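Long-range contacts in lysine-specific demethylase REF6 (Arabidopsis thaliana, PDB 6A58), which demethylates di- and trimethylated histone H3, acting as a positive regulator of gene expression, and binds DNA through the C-terminal zinc fingers present in this chain: residues Cys48-Cys53 with His66-His70; Gly102-Tyr106 with Thr116-Val120. All blocks are in the same frame, centred on the assembly; numbering follows the deposited sequence.

Contact 1: residues Cys48-Cys53 with His66-His70. With ZN (zinc ion), chain C.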
loop_
_atom_site.group_PDB
_atom_site.type_symbol
_atom_site.label_atom_id
_atom_site.label_comp_id
_atom_site.label_asym_id
_atom_site.label_seq_id
_atom_site.Cartn_x
_atom_site.Cartn_y
_atom_site.Cartn_z
ATOM N N CYS A 48 -4.440 -16.575 -9.756
ATOM C CA CYS A 48 -4.952 -15.770 -8.640
ATOM C C CYS A 48 -5.565 -16.643 -7.533
ATOM O O CYS A 48 -6.312 -17.573 -7.832
ATOM C CB CYS A 48 -6.005 -14.788 -9.143
ATOM S SG CYS A 48 -6.640 -13.699 -7.851
ATOM N N PRO A 49 -5.259 -16.343 -6.252
ATOM C CA PRO A 49 -5.791 -17.155 -5.146
ATOM C C PRO A 49 -7.268 -16.923 -4.799
ATOM O O PRO A 49 -7.806 -17.659 -3.968
ATOM C CB PRO A 49 -4.920 -16.730 -3.956
ATOM C CG PRO A 49 -4.522 -15.335 -4.277
ATOM C CD PRO A 49 -4.320 -15.316 -5.763
ATOM N N ILE A 50 -7.909 -15.918 -5.404
ATOM C CA ILE A 50 -9.258 -15.498 -5.011
ATOM C C ILE A 50 -10.334 -16.250 -5.795
ATOM O O ILE A 50 -10.263 -16.356 -7.024
ATOM C CB ILE A 50 -9.435 -13.967 -5.201
ATOM C CG1 ILE A 50 -8.388 -13.190 -4.379
ATOM C CG2 ILE A 50 -10.855 -13.525 -4.855
ATOM C CD1 ILE A 50 -8.402 -13.454 -2.886
ATOM N N LYS A 51 -11.338 -16.746 -5.073
ATOM C CA LYS A 51 -12.473 -17.455 -5.677
ATOM C C LYS A 51 -13.166 -16.592 -6.737
ATOM O O LYS A 51 -13.451 -15.415 -6.500
ATOM C CB LYS A 51 -13.489 -17.860 -4.602
ATOM C CG LYS A 51 -13.005 -18.933 -3.640
ATOM C CD LYS A 51 -13.914 -19.046 -2.425
ATOM C CE LYS A 51 -13.408 -20.093 -1.447
ATOM N NZ LYS A 51 -14.229 -20.185 -0.206
ATOM N N GLY A 52 -13.401 -17.181 -7.910
ATOM C CA GLY A 52 -14.109 -16.512 -9.006
ATOM C C GLY A 52 -13.298 -15.645 -9.958
ATOM O O GLY A 52 -13.832 -15.208 -10.982
ATOM N N CYS A 53 -12.024 -15.388 -9.650
ATOM C CA CYS A 53 -11.204 -14.495 -10.475
ATOM C C CYS A 53 -10.687 -15.214 -11.723
ATOM O O CYS A 53 -11.059 -14.860 -12.845
ATOM C CB CYS A 53 -10.042 -13.904 -9.666
ATOM S SG CYS A 53 -8.977 -12.818 -10.635
ATOM N N HIS A 66 -1.276 -8.274 -8.117
ATOM C CA HIS A 66 -2.690 -8.383 -8.489
ATOM C C HIS A 66 -3.615 -8.725 -7.315
ATOM O O HIS A 66 -4.675 -8.111 -7.167
ATOM C CB HIS A 66 -2.889 -9.424 -9.594
ATOM C CG HIS A 66 -4.327 -9.718 -9.875
ATOM N ND1 HIS A 66 -5.153 -8.830 -10.528
ATOM C CD2 HIS A 66 -5.094 -10.791 -9.569
ATOM C CE1 HIS A 66 -6.364 -9.345 -10.620
ATOM N NE2 HIS A 66 -6.356 -10.536 -10.046
ATOM N N GLN A 67 -3.223 -9.713 -6.509
ATOM C CA GLN A 67 -4.020 -10.162 -5.351
ATOM C C GLN A 67 -4.407 -9.006 -4.414
ATOM O O GLN A 67 -5.512 -8.996 -3.871
ATOM C CB GLN A 67 -3.274 -11.275 -4.584
ATOM C CG GLN A 67 -3.897 -11.704 -3.253
ATOM C CD GLN A 67 -3.385 -10.916 -2.055
ATOM O OE1 GLN A 67 -2.183 -10.678 -1.919
ATOM N NE2 GLN A 67 -4.298 -10.510 -1.177
ATOM N N ARG A 68 -3.499 -8.044 -4.244
ATOM C CA ARG A 68 -3.752 -6.842 -3.435
ATOM C C ARG A 68 -4.956 -6.011 -3.899
ATOM O O ARG A 68 -5.620 -5.379 -3.075
ATOM C CB ARG A 68 -2.507 -5.952 -3.409
ATOM N N VAL A 69 -5.231 -6.013 -5.205
ATOM C CA VAL A 69 -6.389 -5.303 -5.770
ATOM C C VAL A 69 -7.744 -5.848 -5.297
ATOM O O VAL A 69 -8.725 -5.101 -5.242
ATOM C CB VAL A 69 -6.363 -5.320 -7.313
ATOM N N HIS A 70 -7.804 -7.138 -4.970
ATOM C CA HIS A 70 -9.012 -7.738 -4.385
ATOM C C HIS A 70 -9.252 -7.320 -2.930
ATOM O O HIS A 70 -10.401 -7.280 -2.482
ATOM C CB HIS A 70 -8.950 -9.267 -4.451
ATOM C CG HIS A 70 -9.083 -9.819 -5.834
ATOM N ND1 HIS A 70 -10.305 -10.074 -6.416
ATOM C CD2 HIS A 70 -8.149 -10.183 -6.743
ATOM C CE1 HIS A 70 -10.119 -10.562 -7.629
ATOM N NE2 HIS A 70 -8.819 -10.640 -7.851
HETATM ZN ZN ZN C . -7.620 -12.075 -9.017
#
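This is a metal-centred contact: the zinc site of a classical C2H2 zinc finger, the second of the four in this chain. Residues Cys48-Cys53 form the knuckle-like loop ahead of helix 60-70, and residues His66-His70 belong to the C-terminal part of that helix. Two thiolates from the loop and two imidazoles from the helix hold one zinc ion. The distances to ZN are 2.2 Å from Cys48 SG, Cys53 SG, His66 NE2 and His70 NE2 alike. Cysteine and histidine suit the task because soft sulfur and a neutral ring nitrogen are good zinc ligands, and a four-residue step along the helix brings both rings to the same side. The sulfurs and ring atoms consequently crowd together, Cys53 SG standing 3.5 Å from both His66 NE2 and His70 NE2. Gly52 allows the loop to turn back, since at its backbone angles a side chain would press against the preceding carbonyl. Backbone bonding of Cys48 with Lys55 fastens the loop further, while Phe57 packs its ring against that of His66. Beside the metal, Pro49 and Ile50 add packing contacts of their own. Pro49 CG rests on the aliphatic part of Gln67, 3.8 Å from its CG, and the branched side chain of Ile50 closes over one face of the His70 ring in a CH-pi contact, CG1 lying 4.0 Å from the ring centroid. The loop also steadies its own ligand, for the backbone N-H of Ile50 points at the Cys48 thiolate, with Ile50 N 3.5 Å from Cys48 SG and an angle of 165° at the hydrogen.

Contact 2: residues Gly102-Tyr106 with Thr116-Val120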
loop_
_atom_site.group_PDB
_atom_site.type_symbol
_atom_site.label_atom_id
_atom_site.label_comp_id
_atom_site.label_asym_id
_atom_site.label_seq_id
_atom_site.Cartn_x
_atom_site.Cartn_y
_atom_site.Cartn_z
ATOM N N GLY A 102 -2.876 20.028 11.529
ATOM C CA GLY A 102 -2.612 21.247 10.765
ATOM C C GLY A 102 -1.156 21.425 10.363
ATOM O O GLY A 102 -0.773 22.501 9.904
ATOM N N ALA A 103 -0.351 20.371 10.509
ATOM C CA ALA A 103 1.077 20.445 10.197
ATOM C C ALA A 103 1.294 20.627 8.696
ATOM O O ALA A 103 0.619 19.985 7.893
ATOM C CB ALA A 103 1.784 19.187 10.678
ATOM N N ARG A 104 2.227 21.509 8.337
ATOM C CA ARG A 104 2.641 21.725 6.948
ATOM C C ARG A 104 4.172 21.628 6.935
ATOM O O ARG A 104 4.853 22.655 6.944
ATOM C CB ARG A 104 2.182 23.099 6.432
ATOM C CG ARG A 104 0.699 23.410 6.590
ATOM C CD ARG A 104 -0.172 22.664 5.598
ATOM N NE ARG A 104 -0.001 23.111 4.209
ATOM C CZ ARG A 104 -0.770 22.723 3.187
ATOM N NH1 ARG A 104 -0.531 23.172 1.961
ATOM N NH2 ARG A 104 -1.790 21.891 3.370
ATOM N N PRO A 105 4.721 20.393 6.941
ATOM C CA PRO A 105 6.174 20.236 7.165
ATOM C C PRO A 105 7.101 20.767 6.069
ATOM O O PRO A 105 8.264 21.075 6.355
ATOM C CB PRO A 105 6.347 18.712 7.282
ATOM C CG PRO A 105 4.991 18.176 7.591
ATOM C CD PRO A 105 4.052 19.081 6.855
ATOM N N TYR A 106 6.598 20.855 4.842
ATOM C CA TYR A 106 7.425 21.160 3.677
ATOM C C TYR A 106 7.223 22.614 3.284
ATOM O O TYR A 106 6.123 23.008 2.901
ATOM C CB TYR A 106 7.081 20.195 2.545
ATOM C CG TYR A 106 7.076 18.766 3.035
ATOM C CD1 TYR A 106 8.271 18.077 3.245
ATOM C CD2 TYR A 106 5.881 18.117 3.355
ATOM C CE1 TYR A 106 8.275 16.780 3.729
ATOM C CE2 TYR A 106 5.875 16.819 3.841
ATOM C CZ TYR A 106 7.077 16.153 4.028
ATOM O OH TYR A 106 7.079 14.872 4.512
ATOM N N THR A 116 3.669 26.472 1.698
ATOM C CA THR A 116 3.851 25.269 2.519
ATOM C C THR A 116 2.975 24.121 2.022
ATOM O O THR A 116 1.963 24.344 1.344
ATOM C CB THR A 116 3.516 25.512 4.000
ATOM O OG1 THR A 116 2.102 25.701 4.147
ATOM C CG2 THR A 116 4.266 26.722 4.545
ATOM N N PHE A 117 3.370 22.898 2.371
ATOM C CA PHE A 117 2.702 21.675 1.900
ATOM C C PHE A 117 2.589 20.649 3.022
ATOM O O PHE A 117 3.449 20.590 3.903
ATOM C CB PHE A 117 3.457 21.097 0.693
ATOM C CG PHE A 117 3.677 22.106 -0.387
ATOM C CD1 PHE A 117 2.711 22.310 -1.360
ATOM C CD2 PHE A 117 4.812 22.914 -0.382
ATOM C CE1 PHE A 117 2.889 23.275 -2.340
ATOM C CE2 PHE A 117 4.992 23.884 -1.355
ATOM C CZ PHE A 117 4.028 24.061 -2.332
ATOM N N ARG A 118 1.504 19.874 2.992
ATOM C CA ARG A 118 1.240 18.838 3.994
ATOM C C ARG A 118 1.911 17.515 3.637
ATOM O O ARG A 118 2.362 16.795 4.531
ATOM C CB ARG A 118 -0.268 18.619 4.148
ATOM C CG ARG A 118 -0.649 17.746 5.338
ATOM C CD ARG A 118 -2.156 17.607 5.514
ATOM N NE ARG A 118 -2.867 18.876 5.367
ATOM C CZ ARG A 118 -2.847 19.886 6.241
ATOM N NH1 ARG A 118 -2.135 19.831 7.375
ATOM N NH2 ARG A 118 -3.541 20.988 5.964
ATOM N N PHE A 119 1.940 17.192 2.343
ATOM C CA PHE A 119 2.519 15.942 1.842
ATOM C C PHE A 119 3.718 16.260 0.953
ATOM O O PHE A 119 3.713 17.261 0.235
ATOM C CB PHE A 119 1.488 15.137 1.037
ATOM C CG PHE A 119 0.114 15.090 1.654
ATOM C CD1 PHE A 119 -0.057 14.822 3.011
ATOM C CD2 PHE A 119 -1.020 15.290 0.869
ATOM C CE1 PHE A 119 -1.329 14.771 3.570
ATOM C CE2 PHE A 119 -2.292 15.239 1.426
ATOM C CZ PHE A 119 -2.446 14.981 2.779
ATOM N N VAL A 120 4.736 15.403 1.001
ATOM C CA VAL A 120 5.961 15.608 0.218
ATOM C C VAL A 120 5.709 15.566 -1.299
ATOM O O VAL A 120 6.362 16.295 -2.044
ATOM C CB VAL A 120 7.085 14.616 0.623
ATOM C CG1 VAL A 120 6.799 13.202 0.128
ATOM C CG2 VAL A 120 8.438 15.100 0.116
HETATM O O HOH W 1 4.764 13.464 3.162
#
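Backbone pairing and the side chain of Arg104 join the linker between the third and fourth zinc fingers to the second strand of the fourth finger's beta hairpin. The Thr-Gly-Ala-Arg-Pro-Tyr sequence that includes Gly102-Tyr106 resembles the canonical C2H2 linker; Gly102 suits the exit from helix 90-101 because it accepts a positive phi. Tyr106 and Phe117 form an antiparallel hydrogen-bonded pair: Tyr106 N donates to Phe117 O (3.3 Å) and Phe117 N to Tyr106 O (2.8 Å). Pro105, with no N-H to offer, makes no competing claim on that Phe117 carbonyl. One residue back, Thr116 O is satisfied by the side chain of Arg104, whose NH1 donates to it at 2.8 Å, while Arg104 NE reaches Thr116 OG1 in a weak bond of 3.3 Å. A long, flexible arginine can thus serve a strand edge from the linker. Arg118 is less well matched here. Its NH1 lies 2.8 Å from Ala103 O at too poor an angle for a hydrogen bond, and its NH2 stands 3.3 Å from Arg104 NH2, so two like charges are close. A water accepts a hydrogen bond from Val120 N (2.9 Å) and lies 3.0 Å from Tyr106 OH, tying the phenol to the start of the next helix. Above the same ring, Val120 CB makes a CH-pi contact, 4.1 Å from the centroid. Arg98 of helix 90-101 binds Arg118 O, whereas Phe117 meets the ring of the zinc ligand His126 and Tyr106 touches Phe123, both on helix 120-129.

Contacts 1 and 2 follow one another along the chain and lie on opposite sides of its centre, about 36 Å apart between centres and about 21 Å between nearest atoms. The third finger, with helix 90-101, separates them in sequence. Contact 1 is itself a zinc site. Next to it is the first finger's zinc, about 9 Å from the Pro49 side chain; that metal's ligands include His60 at the start of the helix bearing His66 and His70. Contact 2 binds no metal, but the side chain of Phe117 comes within about 5 Å of the fourth finger's zinc. The DNA-binding region includes His66-His70 and all of contact 2.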